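Local structure of metallo-beta-lactamase domain-containing protein (Thermotoga maritima, 3H3E) at residues 70-79 with 101-110; 87-96 with 157-165. The protein is of uncertain function but binds zinc and, as a metallo-beta-lactamase superfamily member, is probably a metal-dependent hydrolase. The protein carries 2 engineered substitutions. All coordinates share one frame; numbering follows the deposited sequence.

Contact 1: 70-79 with 101-110; sequences GHYDHAGGLL and RYAGADWNEV. With ZN (zinc ion), chain B.
His-71 and Tyr-72 meet the backbone of Ala-103 at the HxHxDH zinc motif of this metallo-beta-lactamase fold, just where helix 72-75 begins. His-71 ND1 binds the zinc ion at 2.2 Å, alongside His-69 and His-182. Another edge of the same ring faces the second segment: Ala-103 O lies near the ring plane, 3.3 Å from His-71 CD2, and Ala-103 CB packs against that carbon as well. The imidazole therefore has the zinc at ND1 and Ala-103 at CD2. Ala-103 O also accepts a hydrogen bond from Tyr-72 N (3.0 Å). With CG of Tyr-72 between its backbone N and carbonyl carbon (chi1 74°), the ring brings CD2 against Ala-103 CB. Behind this shell the packing is apolar. The methyl of Ala-75 touches Ala-105 CB at 3.7 Å and the CH2 atom of Trp-107. Val-110 divides its branches between two leucines, CG1 meeting Leu-78 CD1 at 3.8 Å and CG2 meeting Leu-79 CD2 at 3.7 Å. A water bridges the two segments at the indole edge, in its plane: it accepts from Ala-105 N and from Trp-107 NE1 (3.0 Å) and lies 2.7 Å from Gly-70 O.

Contact 2: 87-96 with 157-165; sequences WLRKEALDQK and KDLFEDEQT
Next to the zinc site, Lys-96 reaches into the 158-162 loop and joins Asp-158 and Asp-162 in a buried salt-bridge network. Its chain runs extended to CE and bends only at the last torsion (chi4 -68°), which places NZ between the two carboxylates. Asp-158 OD2 receives it at 2.9 Å through the syn lone pair, whereas Asp-162 OD1, at 2.8 Å, is met from 42° above the carboxylate plane. One ammonium, shared by two carboxylates, thereby holds the loop to strand 95-98. The other oxygen of Asp-158, OD1, accepts from Phe-160 N at 2.9 Å, forming an Asx turn; the Phe-160 ring itself stacks on the zinc ligand His-182. Farther along, Arg-89 grips the type I turn 160-163. Its NH1 donates to Glu-161 O at 3.2 Å, the C=O pointing almost straight at the nitrogen (174°), and also forms a salt bridge to Glu-91 OE2. Two waters extend the junction, one linking Arg-89 N to Asp-162 O, the other Arg-89 NE to Gln-164 OE1. NE2 of Gln-164 donates a hydrogen bond to Ile-67 O. Asp-162 OD2 accepts from Gly-70 N. Asp-162 also packs on His-69 and Lys-96 on His-71, placing the network in the second shell of a metallo-beta-lactamase zinc site.

How the contacts relate
The two contacts lie on the same side of the chain's centre, their own centres about 12 Å apart, and their segments alternate in sequence: 70-79, 87-96, 101-110, 157-165. Helix 72-75 leads on to strand 85-89 of a seven-stranded mixed sheet, while strands 95-98 and 101-102 are neighbours in the small antiparallel sheet. There contact 1 joins contact 2 directly: Ala-103 N lies 2.7 Å from Lys-96 O, a probable hydrogen bond, and Tyr-102 OH hydrogen-bonds to Gln-95 OE1. Trp-107 of contact 1 also packs on Leu-88 and Ala-92 of contact 2. The two contacts meet beside the zinc site, contact 1 supplying a metal ligand and contact 2 residues that pack on the ligands.

Contact 1: 70-79 with 101-110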
loop_
_atom_site.group_PDB
_atom_site.type_symbol
_atom_site.label_atom_id
_atom_site.label_comp_id
_atom_site.label_asym_id
_atom_site.label_seq_id
_atom_site.Cartn_x
_atom_site.Cartn_y
_atom_site.Cartn_z
ATOM N N GLY A 70 6.737 -2.705 6.863
ATOM C CA GLY A 70 8.012 -3.392 6.728
ATOM C C GLY A 70 7.994 -4.876 6.409
ATOM O O GLY A 70 8.789 -5.619 6.960
ATOM N N HIS A 71 7.096 -5.312 5.528
ATOM C CA HIS A 71 7.160 -6.666 4.977
ATOM C C HIS A 71 8.110 -6.752 3.777
ATOM O O HIS A 71 8.280 -5.782 3.030
ATOM C CB HIS A 71 5.782 -7.140 4.541
ATOM C CG HIS A 71 5.047 -7.898 5.594
ATOM N ND1 HIS A 71 3.680 -7.813 5.753
ATOM C CD2 HIS A 71 5.487 -8.750 6.550
ATOM C CE1 HIS A 71 3.309 -8.589 6.756
ATOM N NE2 HIS A 71 4.387 -9.170 7.257
ATOM N N TYR A 72 8.705 -7.928 3.596
ATOM C CA TYR A 72 9.668 -8.200 2.522
ATOM C C TYR A 72 9.146 -7.878 1.110
ATOM O O TYR A 72 9.891 -7.391 0.279
ATOM C CB TYR A 72 10.098 -9.677 2.584
ATOM C CG TYR A 72 9.028 -10.621 2.096
ATOM C CD1 TYR A 72 9.090 -11.184 0.828
ATOM C CD2 TYR A 72 7.933 -10.914 2.884
ATOM C CE1 TYR A 72 8.095 -12.025 0.367
ATOM C CE2 TYR A 72 6.936 -11.749 2.435
ATOM C CZ TYR A 72 7.022 -12.302 1.177
ATOM O OH TYR A 72 6.024 -13.144 0.738
ATOM N N ASP A 73 7.873 -8.162 0.843
ATOM C CA ASP A 73 7.286 -7.965 -0.479
ATOM C C ASP A 73 6.956 -6.498 -0.765
ATOM O O ASP A 73 6.453 -6.177 -1.837
ATOM C CB ASP A 73 6.042 -8.863 -0.698
ATOM C CG ASP A 73 4.971 -8.689 0.381
ATOM O OD1 ASP A 73 5.340 -8.704 1.562
ATOM O OD2 ASP A 73 3.762 -8.526 0.065
ATOM N N HIS A 74 7.242 -5.610 0.187
ATOM C CA HIS A 74 6.981 -4.180 0.007
ATOM C C HIS A 74 8.244 -3.361 0.138
ATOM O O HIS A 74 8.410 -2.348 -0.531
ATOM C CB HIS A 74 5.901 -3.696 0.984
ATOM C CG HIS A 74 4.591 -4.387 0.786
ATOM N ND1 HIS A 74 3.508 -3.773 0.198
ATOM C CD2 HIS A 74 4.216 -5.667 1.024
ATOM C CE1 HIS A 74 2.510 -4.637 0.117
ATOM N NE2 HIS A 74 2.916 -5.797 0.606
ATOM N N ALA A 75 9.153 -3.819 0.983
ATOM C CA ALA A 75 10.384 -3.084 1.233
ATOM C C ALA A 75 11.608 -3.723 0.560
ATOM O O ALA A 75 12.714 -3.209 0.669
ATOM C CB ALA A 75 10.610 -2.957 2.736
ATOM N N GLY A 76 11.405 -4.824 -0.158
ATOM C CA GLY A 76 12.514 -5.615 -0.645
ATOM C C GLY A 76 13.305 -5.020 -1.786
ATOM O O GLY A 76 14.517 -5.168 -1.847
ATOM N N GLY A 77 12.625 -4.356 -2.709
ATOM C CA GLY A 77 13.302 -3.748 -3.832
ATOM C C GLY A 77 14.157 -2.565 -3.433
ATOM O O GLY A 77 14.868 -2.008 -4.257
ATOM N N LEU A 78 14.081 -2.161 -2.173
ATOM C CA LEU A 78 14.954 -1.102 -1.678
ATOM C C LEU A 78 16.404 -1.562 -1.696
ATOM O O LEU A 78 17.328 -0.758 -1.703
ATOM C CB LEU A 78 14.570 -0.715 -0.259
ATOM C CG LEU A 78 13.439 0.290 -0.136
ATOM C CD1 LEU A 78 13.017 0.395 1.312
ATOM C CD2 LEU A 78 13.906 1.625 -0.667
ATOM N N LEU A 79 16.590 -2.872 -1.691
ATOM C CA LEU A 79 17.911 -3.460 -1.792
ATOM C C LEU A 79 18.541 -3.161 -3.134
ATOM O O LEU A 79 19.715 -3.437 -3.336
ATOM C CB LEU A 79 17.827 -4.972 -1.601
ATOM C CG LEU A 79 17.278 -5.372 -0.232
ATOM C CD1 LEU A 79 17.276 -6.888 -0.076
ATOM C CD2 LEU A 79 18.097 -4.714 0.851
ATOM N N ARG A 101 7.872 -18.026 9.750
ATOM C CA ARG A 101 8.651 -17.561 8.615
ATOM C C ARG A 101 9.019 -16.105 8.737
ATOM O O ARG A 101 8.152 -15.251 8.859
ATOM C CB ARG A 101 7.859 -17.723 7.328
ATOM C CG ARG A 101 8.692 -17.527 6.088
ATOM C CD ARG A 101 7.830 -17.607 4.868
ATOM N NE ARG A 101 7.190 -16.329 4.566
ATOM C CZ ARG A 101 5.880 -16.168 4.467
ATOM N NH1 ARG A 101 5.082 -17.203 4.643
ATOM N NH2 ARG A 101 5.375 -14.984 4.176
ATOM N N TYR A 102 10.310 -15.818 8.668
ATOM C CA TYR A 102 10.756 -14.448 8.698
ATOM C C TYR A 102 10.243 -13.689 7.480
ATOM O O TYR A 102 10.460 -14.100 6.345
ATOM C CB TYR A 102 12.274 -14.389 8.759
ATOM C CG TYR A 102 12.801 -12.983 8.613
ATOM C CD1 TYR A 102 12.776 -12.097 9.690
ATOM C CD2 TYR A 102 13.301 -12.529 7.398
ATOM C CE1 TYR A 102 13.243 -10.810 9.562
ATOM C CE2 TYR A 102 13.770 -11.246 7.264
ATOM C CZ TYR A 102 13.741 -10.391 8.346
ATOM O OH TYR A 102 14.213 -9.112 8.209
ATOM N N ALA A 103 9.572 -12.568 7.724
ATOM C CA ALA A 103 9.000 -11.755 6.654
ATOM C C ALA A 103 9.406 -10.291 6.729
ATOM O O ALA A 103 8.742 -9.430 6.173
ATOM C CB ALA A 103 7.492 -11.873 6.662
ATOM N N GLY A 104 10.492 -9.991 7.414
ATOM C CA GLY A 104 10.879 -8.603 7.567
ATOM C C GLY A 104 11.720 -8.102 6.418
ATOM O O GLY A 104 11.878 -8.772 5.391
ATOM N N ALA A 105 12.268 -6.908 6.606
ATOM C CA ALA A 105 13.139 -6.286 5.624
ATOM C C ALA A 105 14.531 -6.038 6.214
ATOM O O ALA A 105 14.697 -5.906 7.427
ATOM C CB ALA A 105 12.526 -4.990 5.135
ATOM N N ASP A 106 15.533 -5.973 5.346
ATOM C CA ASP A 106 16.907 -5.787 5.785
ATOM C C ASP A 106 17.203 -4.301 5.906
ATOM O O ASP A 106 17.799 -3.705 5.022
ATOM C CB ASP A 106 17.879 -6.479 4.814
ATOM C CG ASP A 106 19.287 -6.608 5.382
ATOM O OD1 ASP A 106 19.553 -6.043 6.462
ATOM O OD2 ASP A 106 20.137 -7.270 4.751
ATOM N N TRP A 107 16.779 -3.703 7.009
ATOM C CA TRP A 107 16.920 -2.259 7.193
ATOM C C TRP A 107 18.361 -1.840 7.401
ATOM O O TRP A 107 18.709 -0.696 7.125
ATOM C CB TRP A 107 16.041 -1.751 8.353
ATOM C CG TRP A 107 14.606 -2.014 8.104
ATOM C CD1 TRP A 107 13.829 -2.960 8.702
ATOM C CD2 TRP A 107 13.780 -1.367 7.136
ATOM N NE1 TRP A 107 12.563 -2.931 8.175
ATOM C CE2 TRP A 107 12.507 -1.955 7.216
ATOM C CE3 TRP A 107 13.990 -0.336 6.217
ATOM C CZ2 TRP A 107 11.445 -1.540 6.414
ATOM C CZ3 TRP A 107 12.945 0.069 5.424
ATOM C CH2 TRP A 107 11.683 -0.535 5.525
ATOM N N ASN A 108 19.196 -2.754 7.892
ATOM C CA ASN A 108 20.596 -2.422 8.125
ATOM C C ASN A 108 21.251 -2.073 6.814
ATOM O O ASN A 108 22.039 -1.138 6.729
ATOM C CB ASN A 108 21.344 -3.584 8.772
ATOM C CG ASN A 108 20.889 -3.849 10.179
ATOM O OD1 ASN A 108 20.746 -2.924 10.987
ATOM N ND2 ASN A 108 20.651 -5.120 10.489
ATOM N N GLU A 109 20.908 -2.840 5.792
ATOM C CA GLU A 109 21.455 -2.638 4.471
ATOM C C GLU A 109 20.769 -1.472 3.783
ATOM O O GLU A 109 21.407 -0.635 3.156
ATOM C CB GLU A 109 21.280 -3.907 3.649
ATOM C CG GLU A 109 22.012 -3.879 2.334
ATOM C CD GLU A 109 22.670 -5.204 2.015
ATOM O OE1 GLU A 109 23.100 -5.889 2.971
ATOM O OE2 GLU A 109 22.760 -5.553 0.813
ATOM N N VAL A 110 19.457 -1.425 3.909
ATOM C CA VAL A 110 18.661 -0.406 3.245
ATOM C C VAL A 110 19.054 0.990 3.695
ATOM O O VAL A 110 19.131 1.907 2.897
ATOM C CB VAL A 110 17.148 -0.637 3.503
ATOM C CG1 VAL A 110 16.329 0.569 3.065
ATOM C CG2 VAL A 110 16.685 -1.906 2.800
HETATM ZN ZN ZN B . 2.057 -7.351 4.354
HETATM O O HOH W 1 10.738 -5.221 8.807
#

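Contact 2: 87-96 with 157-165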
loop_
_atom_site.group_PDB
_atom_site.type_symbol
_atom_site.label_atom_id
_atom_site.label_comp_id
_atom_site.label_asym_id
_atom_site.label_seq_id
_atom_site.Cartn_x
_atom_site.Cartn_y
_atom_site.Cartn_z
ATOM N N TRP A 87 10.708 6.961 3.328
ATOM C CA TRP A 87 9.759 7.371 4.349
ATOM C C TRP A 87 9.136 6.150 4.978
ATOM O O TRP A 87 8.305 5.500 4.355
ATOM C CB TRP A 87 8.651 8.191 3.718
ATOM C CG TRP A 87 9.107 9.467 3.118
ATOM C CD1 TRP A 87 9.908 9.611 2.042
ATOM C CD2 TRP A 87 8.767 10.788 3.550
ATOM N NE1 TRP A 87 10.109 10.940 1.773
ATOM C CE2 TRP A 87 9.409 11.687 2.685
ATOM C CE3 TRP A 87 7.989 11.299 4.592
ATOM C CZ2 TRP A 87 9.298 13.072 2.821
ATOM C CZ3 TRP A 87 7.881 12.681 4.729
ATOM C CH2 TRP A 87 8.534 13.546 3.848
ATOM N N LEU A 88 9.537 5.842 6.208
ATOM C CA LEU A 88 8.988 4.710 6.926
ATOM C C LEU A 88 8.657 5.064 8.370
ATOM O O LEU A 88 9.208 6.012 8.927
ATOM C CB LEU A 88 9.963 3.536 6.892
ATOM C CG LEU A 88 11.316 3.685 7.588
ATOM C CD1 LEU A 88 11.903 2.325 7.861
ATOM C CD2 LEU A 88 12.274 4.522 6.760
ATOM N N ARG A 89 7.746 4.302 8.968
ATOM C CA ARG A 89 7.455 4.425 10.385
ATOM C C ARG A 89 8.550 3.758 11.229
ATOM O O ARG A 89 9.044 2.695 10.879
ATOM C CB ARG A 89 6.102 3.803 10.715
ATOM C CG ARG A 89 4.927 4.471 10.053
ATOM C CD ARG A 89 3.676 4.441 10.930
ATOM N NE ARG A 89 3.421 5.752 11.514
ATOM C CZ ARG A 89 3.320 5.981 12.814
ATOM N NH1 ARG A 89 3.426 4.988 13.684
ATOM N NH2 ARG A 89 3.096 7.205 13.241
ATOM N N LYS A 90 8.913 4.380 12.349
ATOM C CA LYS A 90 9.927 3.808 13.226
ATOM C C LYS A 90 9.703 2.320 13.440
ATOM O O LYS A 90 10.649 1.549 13.474
ATOM C CB LYS A 90 9.993 4.539 14.573
ATOM C CG LYS A 90 10.740 5.871 14.531
ATOM C CD LYS A 90 10.953 6.455 15.932
ATOM C CE LYS A 90 12.233 7.310 16.024
ATOM N NZ LYS A 90 13.518 6.550 15.788
ATOM N N GLU A 91 8.449 1.905 13.559
ATOM C CA GLU A 91 8.169 0.516 13.918
ATOM C C GLU A 91 8.251 -0.461 12.736
ATOM O O GLU A 91 8.159 -1.673 12.906
ATOM C CB GLU A 91 6.844 0.395 14.702
ATOM C CG GLU A 91 5.735 1.302 14.233
ATOM C CD GLU A 91 5.765 2.681 14.869
ATOM O OE1 GLU A 91 5.265 2.827 15.995
ATOM O OE2 GLU A 91 6.241 3.634 14.216
ATOM N N ALA A 92 8.452 0.067 11.537
ATOM C CA ALA A 92 8.774 -0.784 10.401
ATOM C C ALA A 92 10.095 -1.525 10.612
ATOM O O ALA A 92 10.380 -2.497 9.939
ATOM C CB ALA A 92 8.835 0.036 9.141
ATOM N N LEU A 93 10.912 -1.055 11.544
ATOM C CA LEU A 93 12.222 -1.660 11.774
ATOM C C LEU A 93 12.150 -2.982 12.527
ATOM O O LEU A 93 13.036 -3.812 12.389
ATOM C CB LEU A 93 13.133 -0.699 12.541
ATOM C CG LEU A 93 13.415 0.645 11.875
ATOM C CD1 LEU A 93 14.185 1.503 12.839
ATOM C CD2 LEU A 93 14.174 0.484 10.579
ATOM N N ASP A 94 11.111 -3.162 13.340
ATOM C CA ASP A 94 10.942 -4.394 14.104
ATOM C C ASP A 94 10.846 -5.552 13.142
ATOM O O ASP A 94 10.343 -5.408 12.045
ATOM C CB ASP A 94 9.692 -4.327 14.974
ATOM C CG ASP A 94 9.757 -3.219 16.000
ATOM O OD1 ASP A 94 10.877 -2.798 16.339
ATOM O OD2 ASP A 94 8.691 -2.769 16.471
ATOM N N GLN A 95 11.346 -6.706 13.546
ATOM C CA GLN A 95 11.501 -7.808 12.614
ATOM C C GLN A 95 10.236 -8.633 12.534
ATOM O O GLN A 95 9.796 -9.207 13.516
ATOM C CB GLN A 95 12.739 -8.652 12.959
ATOM C CG GLN A 95 14.083 -7.960 12.583
ATOM C CD GLN A 95 14.096 -7.282 11.180
ATOM O OE1 GLN A 95 13.268 -7.574 10.313
ATOM N NE2 GLN A 95 15.051 -6.377 10.972
ATOM N N LYS A 96 9.643 -8.664 11.349
ATOM C CA LYS A 96 8.315 -9.229 11.170
ATOM C C LYS A 96 8.363 -10.705 10.848
ATOM O O LYS A 96 9.181 -11.143 10.044
ATOM C CB LYS A 96 7.576 -8.495 10.061
ATOM C CG LYS A 96 7.148 -7.085 10.405
ATOM C CD LYS A 96 6.043 -6.632 9.455
ATOM C CE LYS A 96 5.708 -5.165 9.615
ATOM N NZ LYS A 96 5.077 -4.886 10.923
ATOM N N LYS A 157 2.462 -10.523 19.081
ATOM C CA LYS A 157 1.598 -10.521 17.911
ATOM C C LYS A 157 1.767 -9.179 17.191
ATOM O O LYS A 157 2.088 -8.176 17.818
ATOM C CB LYS A 157 0.150 -10.746 18.349
ATOM C CG LYS A 157 -0.754 -11.275 17.270
ATOM C CD LYS A 157 -0.671 -12.788 17.088
ATOM C CE LYS A 157 -1.389 -13.176 15.790
ATOM N NZ LYS A 157 -1.440 -14.638 15.521
ATOM N N ASP A 158 1.577 -9.151 15.877
ATOM C CA ASP A 158 1.856 -7.938 15.098
ATOM C C ASP A 158 0.571 -7.183 14.778
ATOM O O ASP A 158 -0.312 -7.726 14.101
ATOM C CB ASP A 158 2.574 -8.309 13.794
ATOM C CG ASP A 158 3.166 -7.103 13.075
ATOM O OD1 ASP A 158 3.010 -5.962 13.550
ATOM O OD2 ASP A 158 3.793 -7.300 12.016
ATOM N N LEU A 159 0.464 -5.940 15.256
ATOM C CA LEU A 159 -0.718 -5.115 14.989
ATOM C C LEU A 159 -0.462 -4.081 13.890
ATOM O O LEU A 159 -1.337 -3.288 13.535
ATOM C CB LEU A 159 -1.211 -4.423 16.261
ATOM C CG LEU A 159 -1.592 -5.255 17.500
ATOM C CD1 LEU A 159 -2.671 -4.513 18.245
ATOM C CD2 LEU A 159 -2.078 -6.652 17.174
ATOM N N PHE A 160 0.751 -4.100 13.362
ATOM C CA PHE A 160 1.122 -3.257 12.241
ATOM C C PHE A 160 1.104 -1.779 12.574
ATOM O O PHE A 160 0.570 -0.959 11.836
ATOM C CB PHE A 160 0.287 -3.602 11.015
ATOM C CG PHE A 160 0.542 -4.982 10.513
ATOM C CD1 PHE A 160 -0.152 -6.057 11.029
ATOM C CD2 PHE A 160 1.514 -5.219 9.563
ATOM C CE1 PHE A 160 0.106 -7.354 10.579
ATOM C CE2 PHE A 160 1.773 -6.512 9.107
ATOM C CZ PHE A 160 1.071 -7.571 9.611
ATOM N N GLU A 161 1.733 -1.455 13.695
ATOM C CA GLU A 161 1.904 -0.078 14.114
ATOM C C GLU A 161 2.763 0.678 13.105
ATOM O O GLU A 161 2.907 1.903 13.193
ATOM C CB GLU A 161 2.562 -0.032 15.488
ATOM C CG GLU A 161 1.867 -0.840 16.555
ATOM C CD GLU A 161 0.650 -0.142 17.118
ATOM O OE1 GLU A 161 0.229 0.897 16.558
ATOM O OE2 GLU A 161 0.106 -0.638 18.130
ATOM N N ASP A 162 3.329 -0.061 12.152
ATOM C CA ASP A 162 4.180 0.511 11.105
ATOM C C ASP A 162 3.441 0.877 9.828
ATOM O O ASP A 162 4.000 1.526 8.967
ATOM C CB ASP A 162 5.297 -0.454 10.742
ATOM C CG ASP A 162 4.778 -1.818 10.307
ATOM O OD1 ASP A 162 3.900 -2.372 11.002
ATOM O OD2 ASP A 162 5.263 -2.351 9.283
ATOM N N GLU A 163 2.186 0.464 9.713
ATOM C CA GLU A 163 1.415 0.634 8.483
ATOM C C GLU A 163 1.016 2.070 8.219
ATOM O O GLU A 163 0.506 2.747 9.101
ATOM C CB GLU A 163 0.155 -0.229 8.522
ATOM C CG GLU A 163 -0.661 -0.162 7.263
ATOM C CD GLU A 163 -1.648 -1.304 7.161
ATOM O OE1 GLU A 163 -2.764 -1.184 7.718
ATOM O OE2 GLU A 163 -1.306 -2.320 6.517
ATOM N N GLN A 164 1.238 2.527 6.992
ATOM C CA GLN A 164 0.863 3.881 6.608
ATOM C C GLN A 164 0.314 3.908 5.203
ATOM O O GLN A 164 0.549 2.999 4.410
ATOM C CB GLN A 164 2.033 4.853 6.750
ATOM C CG GLN A 164 3.288 4.440 6.040
ATOM C CD GLN A 164 4.403 5.434 6.244
ATOM O OE1 GLN A 164 4.275 6.376 7.022
ATOM N NE2 GLN A 164 5.511 5.223 5.563
ATOM N N THR A 165 -0.434 4.960 4.907
ATOM C CA THR A 165 -1.214 5.008 3.689
ATOM C C THR A 165 -1.046 6.368 3.049
ATOM O O THR A 165 -0.982 7.385 3.732
ATOM C CB THR A 165 -2.713 4.721 3.979
ATOM O OG1 THR A 165 -2.846 3.384 4.467
ATOM C CG2 THR A 165 -3.544 4.848 2.729
HETATM O O HOH W 2 6.343 2.186 7.381
HETATM O O HOH W 3 2.498 7.254 9.152
#